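Long-range contacts in YcgJ protein (Bacillus subtilis, PDB 1XXL), which probably acts as an S-adenosylmethionine-dependent methyltransferase with a Rossmann-like fold: residues L122-Y126 / L227-L231; L140-P146 / R193-I197; L133-V137 / A208-I214. All coordinates share one frame; numbering follows the deposited sequence.

Contact 1 is the buried core pairing, strand against strand in the central sheet, close to the S-adenosylmethionine site; contacts 2 and 3 lie about 19 Å from the chain centre (contact centres to chain centre), among helices away from that site. Both use helix 131-144, which follows strand 118-125 in the chain: its early turns pack on 208-214 in contact 3, its last turns on 193-197 in contact 2. Contact 1 is held by backbone bonds and two bridging waters. Contact 3 is buried and almost wholly apolar, with no hydrogen bond across it, whereas contact 2, partly buried, adds charged groups at its outer margin. Lys228 NZ of contact 1 reaches Thr211 O of contact 3.

Contact 1. Residues L122-Y126 / L227-L231; sequences LVDHY and LKAIL
Asp124 and Ile230 form the hydrogen-bonded pair in the middle of an antiparallel strand pairing, flanked by the non-hydrogen-bonded pairs Val123-Leu231 and His125-Ala229. Ile230 N donates to Asp124 O at 3.1 Å, and the return bond from Asp124 N to Ile230 O is weak. A CA-H...O contact from Val123 CA to Ile230 O, 3.3 Å, lies alongside.

Packing is tight on the face that carries Val123, His125, Ala229 and Leu231. Val123 CG2 meets Leu231 CD1 at 3.7 Å. The His125 imidazole is sandwiched: Leu227 CD2 sits over one face, 4.0 Å from the ring centroid, and Asp124 OD2 over the opposite one. That oxygen also accepts His125 N, from above the carboxylate plane, and His98 ND1. His125 ND1 is bonded in turn to Glu151; this bond, with the His98 ring stacked on the imidazole, probably holds it in its orientation.

The far end, at Tyr126 and Lys228, is partly exposed and wetter, though the Tyr126 ring still packs closely. With CG placed between backbone N and carbonyl carbon (chi1 63°), the Tyr126 ring swings across strand 227-231. Lys228 CB lies over its face, 3.7 Å from the centroid and offset toward the rim, while Ala229 O lies in plane at its edge. Besides the backbone bond from Tyr126 N to Lys228 O, an oxygen whose position is less sure, two waters bridge the strands: one donates to Tyr126 O and accepts Lys228 N, the other links Tyr126 OH with Ala229 O. Lys228 NZ bonds to Asn175 and Thr211 O.

In the class I methyltransferase topology, strand 222-236 is the reversed strand, between strands 118-125 and 166-179. Helix 7-17 covers Val123 and Leu231, helix 154-163 touches Leu122, Tyr126 and Ile230, and Val123 neighbours Arg94, an S-adenosylmethionine-binding residue.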
loop_
_atom_site.group_PDB
_atom_site.type_symbol
_atom_site.label_atom_id
_atom_site.label_comp_id
_atom_site.label_asym_id
_atom_site.label_seq_id
_atom_site.Cartn_x
_atom_site.Cartn_y
_atom_site.Cartn_z
ATOM N N LEU A 122 2.844 -7.162 1.113
ATOM C CA LEU A 122 2.714 -5.905 0.425
ATOM C C LEU A 122 1.395 -5.868 -0.315
ATOM O O LEU A 122 1.161 -6.701 -1.190
ATOM C CB LEU A 122 3.893 -5.775 -0.543
ATOM C CG LEU A 122 3.873 -4.663 -1.562
ATOM C CD1 LEU A 122 3.998 -3.329 -0.867
ATOM C CD2 LEU A 122 4.999 -4.867 -2.584
ATOM N N VAL A 123 0.529 -4.922 0.063
ATOM C CA VAL A 123 -0.681 -4.639 -0.671
ATOM C C VAL A 123 -0.573 -3.255 -1.271
ATOM O O VAL A 123 -0.269 -2.286 -0.574
ATOM C CB VAL A 123 -1.984 -4.731 0.232
ATOM C CG1 VAL A 123 -3.214 -4.153 -0.481
ATOM C CG2 VAL A 123 -2.216 -6.139 0.596
ATOM N N ASP A 124 -0.807 -3.172 -2.571
ATOM C CA ASP A 124 -0.948 -1.890 -3.201
ATOM C C ASP A 124 -1.701 -2.047 -4.503
ATOM O O ASP A 124 -1.928 -3.144 -4.980
ATOM C CB ASP A 124 0.437 -1.218 -3.414
ATOM C CG ASP A 124 0.373 0.317 -3.322
ATOM O OD1 ASP A 124 1.463 0.932 -3.307
ATOM O OD2 ASP A 124 -0.748 0.905 -3.284
ATOM N N HIS A 125 -2.121 -0.933 -5.070
ATOM C CA HIS A 125 -2.532 -0.971 -6.451
ATOM C C HIS A 125 -1.259 -0.829 -7.308
ATOM O O HIS A 125 -0.219 -0.373 -6.828
ATOM C CB HIS A 125 -3.656 0.014 -6.810
ATOM C CG HIS A 125 -3.573 1.327 -6.123
ATOM N ND1 HIS A 125 -2.890 2.393 -6.651
ATOM C CD2 HIS A 125 -4.110 1.757 -4.955
ATOM C CE1 HIS A 125 -2.994 3.427 -5.832
ATOM N NE2 HIS A 125 -3.724 3.063 -4.791
ATOM N N TYR A 126 -1.323 -1.330 -8.525
ATOM C CA TYR A 126 -0.149 -1.409 -9.367
ATOM C C TYR A 126 -0.443 -0.922 -10.785
ATOM O O TYR A 126 -1.581 -0.865 -11.212
ATOM C CB TYR A 126 0.390 -2.843 -9.356
ATOM C CG TYR A 126 -0.536 -3.903 -9.921
ATOM C CD1 TYR A 126 -1.405 -4.613 -9.105
ATOM C CD2 TYR A 126 -0.535 -4.186 -11.268
ATOM C CE1 TYR A 126 -2.226 -5.604 -9.622
ATOM C CE2 TYR A 126 -1.351 -5.134 -11.787
ATOM C CZ TYR A 126 -2.202 -5.850 -10.963
ATOM O OH TYR A 126 -3.030 -6.784 -11.513
ATOM N N LEU A 227 -9.146 0.215 -9.866
ATOM C CA LEU A 227 -7.714 0.141 -9.801
ATOM C C LEU A 227 -7.336 -1.346 -9.756
ATOM O O LEU A 227 -8.180 -2.193 -9.479
ATOM C CB LEU A 227 -7.200 0.870 -8.567
ATOM C CG LEU A 227 -6.755 2.341 -8.629
ATOM C CD1 LEU A 227 -7.145 3.135 -9.849
ATOM C CD2 LEU A 227 -7.065 3.088 -7.364
ATOM N N LYS A 228 -6.075 -1.650 -10.076
ATOM C CA LYS A 228 -5.561 -3.025 -10.027
ATOM C C LYS A 228 -4.814 -3.249 -8.723
ATOM O O LYS A 228 -3.791 -2.612 -8.479
ATOM C CB LYS A 228 -4.603 -3.285 -11.193
ATOM C CG LYS A 228 -5.046 -2.757 -12.539
ATOM C CD LYS A 228 -6.452 -3.163 -12.901
ATOM C CE LYS A 228 -6.527 -4.562 -13.357
ATOM N NZ LYS A 228 -7.826 -4.734 -14.120
ATOM N N ALA A 229 -5.316 -4.151 -7.892
ATOM C CA ALA A 229 -4.775 -4.360 -6.549
ATOM C C ALA A 229 -4.201 -5.732 -6.449
ATOM O O ALA A 229 -4.608 -6.639 -7.180
ATOM C CB ALA A 229 -5.855 -4.173 -5.526
ATOM N N ILE A 230 -3.238 -5.883 -5.545
ATOM C CA ILE A 230 -2.584 -7.157 -5.330
ATOM C C ILE A 230 -2.103 -7.305 -3.882
ATOM O O ILE A 230 -1.826 -6.320 -3.210
ATOM C CB ILE A 230 -1.405 -7.297 -6.344
ATOM C CG1 ILE A 230 -0.927 -8.743 -6.428
ATOM C CG2 ILE A 230 -0.308 -6.288 -6.002
ATOM C CD1 ILE A 230 0.124 -9.011 -7.554
ATOM N N LEU A 231 -2.015 -8.546 -3.411
ATOM C CA LEU A 231 -1.177 -8.881 -2.269
ATOM C C LEU A 231 -0.020 -9.684 -2.792
ATOM O O LEU A 231 -0.210 -10.760 -3.398
ATOM C CB LEU A 231 -1.906 -9.688 -1.198
ATOM C CG LEU A 231 -0.988 -10.307 -0.113
ATOM C CD1 LEU A 231 -0.241 -9.252 0.663
ATOM C CD2 LEU A 231 -1.803 -11.175 0.874
HETATM O O HOH W 1 -3.837 0.373 -10.511
HETATM O O HOH W 2 -5.258 -6.811 -10.101
#

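Contact 2. Residues L140-P146 / R193-I197; sequences LNRLRDP and REKQI. With SO4 (sulfate ion), chain E.
Leu143 and Ile197 mesh where the last turns of helix 131-144 pack side by side against helix 191-202, an antiparallel helix pair with local axes 9.5 Å apart at 166°. The two side chains slide past each other in opposite directions, Leu143 CB meeting Ile197 CG1 at 3.7 Å. The branches of Ile197 divide the work: CG2 touches Leu140 CD1 at 3.8 Å, nearly at a right angle, and CD1 rests against Arg144 CB. On the outer side, Leu143 CD2 lies 3.4 Å from Gln196 OE1, a methyl-to-amide-oxygen packing contact, the side chains crossing at about a right angle.

At the outer edge of the pair, the bend of Arg193 at chi2 (-59°) brings its guanidinium edge to Leu143 O, where NE makes a weak bond of 3.1 Å. Arg144 points its polar end the other way. Its NH1 and NH2 donate nearly straight to sulfate O1 and O4, the latter at 3.0 Å, with the O1 atom in the guanidinium plane. Arg186 NE binds the same ion, Trp183 makes a cation-pi contact with Arg144, and Trp183 O accepts Arg144 NH2.

The apolar seam therefore carries the join. The positive charge of Arg193 beside a carbonyl at the C-terminal end of helix 131-144 would probably be electrostatically favourable, while the sulfate, likely from the crystallisation liquor, marks a spot where Arg144 and Arg186 can hold an anion.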
loop_
_atom_site.group_PDB
_atom_site.type_symbol
_atom_site.label_atom_id
_atom_site.label_comp_id
_atom_site.label_asym_id
_atom_site.label_seq_id
_atom_site.Cartn_x
_atom_site.Cartn_y
_atom_site.Cartn_z
ATOM N N LEU A 140 -3.716 9.626 -13.182
ATOM C CA LEU A 140 -5.029 9.743 -12.522
ATOM C C LEU A 140 -4.860 9.909 -11.022
ATOM O O LEU A 140 -5.438 10.807 -10.416
ATOM C CB LEU A 140 -5.906 8.541 -12.810
ATOM C CG LEU A 140 -7.272 8.446 -12.113
ATOM C CD1 LEU A 140 -8.203 9.580 -12.530
ATOM C CD2 LEU A 140 -7.888 7.123 -12.446
ATOM N N ASN A 141 -4.040 9.057 -10.425
ATOM C CA ASN A 141 -3.847 9.086 -8.983
ATOM C C ASN A 141 -3.052 10.336 -8.497
ATOM O O ASN A 141 -3.348 10.887 -7.422
ATOM C CB ASN A 141 -3.225 7.771 -8.513
ATOM C CG ASN A 141 -4.250 6.623 -8.447
ATOM O OD1 ASN A 141 -5.400 6.802 -8.029
ATOM N ND2 ASN A 141 -3.829 5.456 -8.840
ATOM N N ARG A 142 -2.080 10.794 -9.285
ATOM C CA ARG A 142 -1.343 12.016 -8.940
ATOM C C ARG A 142 -2.223 13.287 -9.027
ATOM O O ARG A 142 -2.049 14.225 -8.258
ATOM C CB ARG A 142 -0.089 12.178 -9.823
ATOM C CG ARG A 142 1.070 12.963 -9.147
ATOM C CD ARG A 142 2.469 12.640 -9.848
ATOM N NE ARG A 142 2.912 11.209 -9.874
ATOM C CZ ARG A 142 3.119 10.462 -10.979
ATOM N NH1 ARG A 142 2.894 10.946 -12.194
ATOM N NH2 ARG A 142 3.544 9.195 -10.877
ATOM N N LEU A 143 -3.152 13.319 -9.970
ATOM C CA LEU A 143 -4.061 14.463 -10.112
ATOM C C LEU A 143 -4.883 14.620 -8.833
ATOM O O LEU A 143 -5.124 15.735 -8.353
ATOM C CB LEU A 143 -4.998 14.267 -11.307
ATOM C CG LEU A 143 -4.424 14.543 -12.698
ATOM C CD1 LEU A 143 -5.407 14.145 -13.762
ATOM C CD2 LEU A 143 -4.105 16.022 -12.854
ATOM N N ARG A 144 -5.274 13.485 -8.270
ATOM C CA ARG A 144 -6.140 13.476 -7.112
ATOM C C ARG A 144 -5.341 13.649 -5.832
ATOM O O ARG A 144 -5.822 14.266 -4.893
ATOM C CB ARG A 144 -6.976 12.188 -7.108
ATOM C CG ARG A 144 -8.048 12.105 -6.027
ATOM C CD ARG A 144 -7.632 11.068 -5.067
ATOM N NE ARG A 144 -8.608 10.866 -4.023
ATOM C CZ ARG A 144 -8.482 9.938 -3.089
ATOM N NH1 ARG A 144 -7.422 9.137 -3.087
ATOM N NH2 ARG A 144 -9.420 9.819 -2.166
ATOM N N ASP A 145 -4.110 13.134 -5.802
ATOM C CA ASP A 145 -3.298 13.119 -4.578
ATOM C C ASP A 145 -1.860 13.534 -4.907
ATOM O O ASP A 145 -1.070 12.708 -5.346
ATOM C CB ASP A 145 -3.348 11.710 -3.962
ATOM C CG ASP A 145 -2.515 11.580 -2.673
ATOM O OD1 ASP A 145 -1.960 12.589 -2.176
ATOM O OD2 ASP A 145 -2.399 10.445 -2.165
ATOM N N PRO A 146 -1.509 14.826 -4.698
ATOM C CA PRO A 146 -0.131 15.256 -4.975
ATOM C C PRO A 146 0.936 14.581 -4.089
ATOM O O PRO A 146 2.112 14.766 -4.302
ATOM C CB PRO A 146 -0.186 16.778 -4.748
ATOM C CG PRO A 146 -1.648 17.120 -4.877
ATOM C CD PRO A 146 -2.329 15.959 -4.233
ATOM N N ARG A 193 -8.580 21.026 -10.490
ATOM C CA ARG A 193 -7.975 19.684 -10.429
ATOM C C ARG A 193 -8.965 18.598 -10.843
ATOM O O ARG A 193 -8.629 17.720 -11.644
ATOM C CB ARG A 193 -7.451 19.344 -9.035
ATOM C CG ARG A 193 -5.961 19.539 -8.850
ATOM C CD ARG A 193 -5.137 18.693 -9.818
ATOM N NE ARG A 193 -3.808 18.419 -9.263
ATOM C CZ ARG A 193 -2.721 19.165 -9.466
ATOM N NH1 ARG A 193 -2.773 20.261 -10.231
ATOM N NH2 ARG A 193 -1.565 18.815 -8.894
ATOM N N GLU A 194 -10.186 18.669 -10.316
ATOM C CA GLU A 194 -11.208 17.707 -10.686
ATOM C C GLU A 194 -11.552 17.780 -12.158
ATOM O O GLU A 194 -11.740 16.741 -12.779
ATOM C CB GLU A 194 -12.482 17.858 -9.858
ATOM C CG GLU A 194 -13.394 16.663 -10.040
ATOM C CD GLU A 194 -14.767 16.830 -9.436
ATOM O OE1 GLU A 194 -14.977 17.835 -8.733
ATOM O OE2 GLU A 194 -15.629 15.937 -9.679
ATOM N N LYS A 195 -11.642 18.979 -12.731
ATOM C CA LYS A 195 -11.948 19.083 -14.154
ATOM C C LYS A 195 -10.887 18.333 -14.970
ATOM O O LYS A 195 -11.221 17.705 -15.973
ATOM C CB LYS A 195 -12.056 20.540 -14.654
ATOM C CG LYS A 195 -13.302 21.353 -14.186
ATOM C CD LYS A 195 -14.664 20.949 -14.844
ATOM C CE LYS A 195 -15.699 22.123 -14.806
ATOM N NZ LYS A 195 -17.021 21.813 -15.488
ATOM N N GLN A 196 -9.621 18.411 -14.543
ATOM C CA GLN A 196 -8.531 17.659 -15.212
ATOM C C GLN A 196 -8.740 16.134 -15.105
ATOM O O GLN A 196 -8.513 15.398 -16.061
ATOM C CB GLN A 196 -7.157 18.020 -14.636
ATOM C CG GLN A 196 -6.730 19.470 -14.850
ATOM C CD GLN A 196 -5.387 19.794 -14.148
ATOM O OE1 GLN A 196 -4.373 19.104 -14.364
ATOM N NE2 GLN A 196 -5.383 20.844 -13.315
ATOM N N ILE A 197 -9.158 15.676 -13.932
ATOM C CA ILE A 197 -9.500 14.247 -13.730
ATOM C C ILE A 197 -10.627 13.824 -14.671
ATOM O O ILE A 197 -10.543 12.785 -15.314
ATOM C CB ILE A 197 -9.900 13.957 -12.268
ATOM C CG1 ILE A 197 -8.655 14.012 -11.386
ATOM C CG2 ILE A 197 -10.533 12.582 -12.158
ATOM C CD1 ILE A 197 -8.897 14.140 -9.971
HETATM S S SO4 E . -8.873 6.389 -0.646
HETATM O O1 SO4 E . -7.526 6.653 -1.147
HETATM O O2 SO4 E . -8.797 5.380 0.418
HETATM O O3 SO4 E . -9.725 5.847 -1.712
HETATM O O4 SO4 E . -9.400 7.650 -0.118
#

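Contact 3. Residues L133-V137 / A208-I214; sequences LDEFV and ARDTFCI
Ala208 O accepts Phe212 N at 2.8 Å, and this closing turn of helix 206-211 holds both residues against helix 131-144. The chain then leaves the helix through a Schellman motif: Ile214 N returns to Arg209 O at 3.2 Å, with Cys213, at positive phi, as the C-prime residue. The turn sends Phe212 and Ile214 toward the same helix face as Ala208.

No hydrogen bond crosses the interface; side chains interlock instead. Phe136, its CG anti to the backbone N (chi1 178°), extends its ring so that it lies against Ala208 and Ile214. Ala208 CB stands over the centre of the ring, a CH-pi contact 4.1 Å from the centroid, and Ile214 CD1 comes obliquely to CZ at 3.9 Å. The Phe136 and Phe212 rings are nearly parallel, 19° between planes, but slid so far apart, with centroids 5.6 Å from each other, that they barely overlap and meet at Phe136 CD1 and Phe212 CD2. Phe212 drives its other end into helix 133-137: CZ lies 3.5 Å from Val137 CB, the side chains crossing at about a right angle, and is also close to Leu133 O. Thr211 CG2 covers one face of this ring. Thr211 OG1 is bonded to Glu207 O and meets Leu133 CD1 tip to tip, 3.5 Å apart, while Leu133 CD2 packs on Ala208.

Exchanging Phe212 for an alanine would probably open a gap between the helices, leaving Val137 CB and Phe136 CD1 without their partner.

Since nearly all the meeting atoms are carbon, and no hydrogen bond crosses, the join probably rests on shape fit and the burial of apolar surface, with the backbone bonds that end helix 206-211 satisfying polar atoms of its own turn.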
loop_
_atom_site.group_PDB
_atom_site.type_symbol
_atom_site.label_atom_id
_atom_site.label_comp_id
_atom_site.label_asym_id
_atom_site.label_seq_id
_atom_site.Cartn_x
_atom_site.Cartn_y
_atom_site.Cartn_z
ATOM N N LEU A 133 -0.817 2.465 -20.138
ATOM C CA LEU A 133 -1.795 2.242 -19.070
ATOM C C LEU A 133 -1.165 2.559 -17.710
ATOM O O LEU A 133 -1.826 3.111 -16.830
ATOM C CB LEU A 133 -2.315 0.816 -19.106
ATOM C CG LEU A 133 -3.025 0.419 -20.403
ATOM C CD1 LEU A 133 -3.435 -1.019 -20.343
ATOM C CD2 LEU A 133 -4.221 1.294 -20.704
ATOM N N ASP A 134 0.107 2.180 -17.565
ATOM C CA ASP A 134 0.947 2.564 -16.418
ATOM C C ASP A 134 0.856 4.089 -16.172
ATOM O O ASP A 134 0.496 4.577 -15.093
ATOM C CB ASP A 134 2.374 2.142 -16.739
ATOM C CG ASP A 134 3.365 2.508 -15.678
ATOM O OD1 ASP A 134 4.309 1.696 -15.496
ATOM O OD2 ASP A 134 3.221 3.567 -15.029
ATOM N N GLU A 135 1.164 4.826 -17.215
ATOM C CA GLU A 135 1.097 6.280 -17.211
ATOM C C GLU A 135 -0.336 6.828 -16.928
ATOM O O GLU A 135 -0.513 7.780 -16.170
ATOM C CB GLU A 135 1.624 6.675 -18.577
ATOM C CG GLU A 135 1.724 8.074 -18.969
ATOM C CD GLU A 135 2.417 8.160 -20.352
ATOM O OE1 GLU A 135 2.126 9.122 -21.108
ATOM O OE2 GLU A 135 3.230 7.234 -20.685
ATOM N N PHE A 136 -1.354 6.198 -17.502
ATOM C CA PHE A 136 -2.739 6.659 -17.336
ATOM C C PHE A 136 -3.155 6.636 -15.869
ATOM O O PHE A 136 -3.667 7.620 -15.328
ATOM C CB PHE A 136 -3.691 5.785 -18.152
ATOM C CG PHE A 136 -5.123 6.165 -17.998
ATOM C CD1 PHE A 136 -5.918 5.576 -17.014
ATOM C CD2 PHE A 136 -5.688 7.122 -18.828
ATOM C CE1 PHE A 136 -7.243 5.950 -16.873
ATOM C CE2 PHE A 136 -7.004 7.479 -18.687
ATOM C CZ PHE A 136 -7.774 6.900 -17.710
ATOM N N VAL A 137 -2.907 5.501 -15.230
ATOM C CA VAL A 137 -3.308 5.313 -13.858
ATOM C C VAL A 137 -2.443 6.106 -12.889
ATOM O O VAL A 137 -2.959 6.615 -11.903
ATOM C CB VAL A 137 -3.416 3.817 -13.472
ATOM C CG1 VAL A 137 -2.049 3.120 -13.396
ATOM C CG2 VAL A 137 -4.205 3.674 -12.151
ATOM N N ALA A 208 -7.689 1.588 -21.915
ATOM C CA ALA A 208 -7.769 2.130 -20.554
ATOM C C ALA A 208 -9.183 1.984 -19.956
ATOM O O ALA A 208 -9.361 1.641 -18.771
ATOM C CB ALA A 208 -7.331 3.589 -20.534
ATOM N N ARG A 209 -10.181 2.249 -20.789
ATOM C CA ARG A 209 -11.567 2.077 -20.401
ATOM C C ARG A 209 -11.900 0.630 -20.006
ATOM O O ARG A 209 -12.664 0.397 -19.066
ATOM C CB ARG A 209 -12.463 2.523 -21.543
ATOM C CG ARG A 209 -12.608 4.021 -21.665
ATOM C CD ARG A 209 -13.064 4.375 -23.082
ATOM N NE ARG A 209 -14.243 5.240 -23.115
ATOM C CZ ARG A 209 -14.235 6.577 -23.016
ATOM N NH1 ARG A 209 -13.099 7.251 -22.898
ATOM N NH2 ARG A 209 -15.396 7.248 -23.055
ATOM N N ASP A 210 -11.331 -0.331 -20.740
ATOM C CA ASP A 210 -11.480 -1.761 -20.437
ATOM C C ASP A 210 -10.693 -2.137 -19.177
ATOM O O ASP A 210 -11.233 -2.704 -18.243
ATOM C CB ASP A 210 -11.006 -2.586 -21.655
ATOM C CG ASP A 210 -11.145 -4.117 -21.451
ATOM O OD1 ASP A 210 -12.174 -4.578 -20.869
ATOM O OD2 ASP A 210 -10.216 -4.865 -21.887
ATOM N N THR A 211 -9.412 -1.803 -19.149
ATOM C CA THR A 211 -8.544 -2.181 -18.045
ATOM C C THR A 211 -9.018 -1.599 -16.720
ATOM O O THR A 211 -8.994 -2.275 -15.705
ATOM C CB THR A 211 -7.093 -1.713 -18.309
ATOM O OG1 THR A 211 -6.594 -2.375 -19.484
ATOM C CG2 THR A 211 -6.182 -2.036 -17.128
ATOM N N PHE A 212 -9.437 -0.339 -16.725
ATOM C CA PHE A 212 -9.799 0.349 -15.480
ATOM C C PHE A 212 -11.316 0.499 -15.282
ATOM O O PHE A 212 -11.746 1.295 -14.463
ATOM C CB PHE A 212 -9.069 1.706 -15.369
ATOM C CG PHE A 212 -7.568 1.579 -15.417
ATOM C CD1 PHE A 212 -6.881 0.980 -14.378
ATOM C CD2 PHE A 212 -6.844 2.005 -16.530
ATOM C CE1 PHE A 212 -5.519 0.849 -14.425
ATOM C CE2 PHE A 212 -5.473 1.859 -16.578
ATOM C CZ PHE A 212 -4.815 1.290 -15.529
ATOM N N CYS A 213 -12.107 -0.266 -16.043
ATOM C CA CYS A 213 -13.543 -0.397 -15.820
ATOM C C CYS A 213 -14.225 0.955 -15.647
ATOM O O CYS A 213 -14.954 1.182 -14.688
ATOM C CB CYS A 213 -13.796 -1.246 -14.590
ATOM S SG CYS A 213 -12.977 -2.843 -14.634
ATOM N N ILE A 214 -13.988 1.850 -16.593
ATOM C CA ILE A 214 -14.444 3.225 -16.483
ATOM C C ILE A 214 -15.926 3.323 -16.818
ATOM O O ILE A 214 -16.370 2.925 -17.902
ATOM C CB ILE A 214 -13.600 4.168 -17.367
ATOM C CG1 ILE A 214 -12.160 4.181 -16.880
ATOM C CG2 ILE A 214 -14.128 5.615 -17.324
ATOM C CD1 ILE A 214 -11.195 5.030 -17.796
#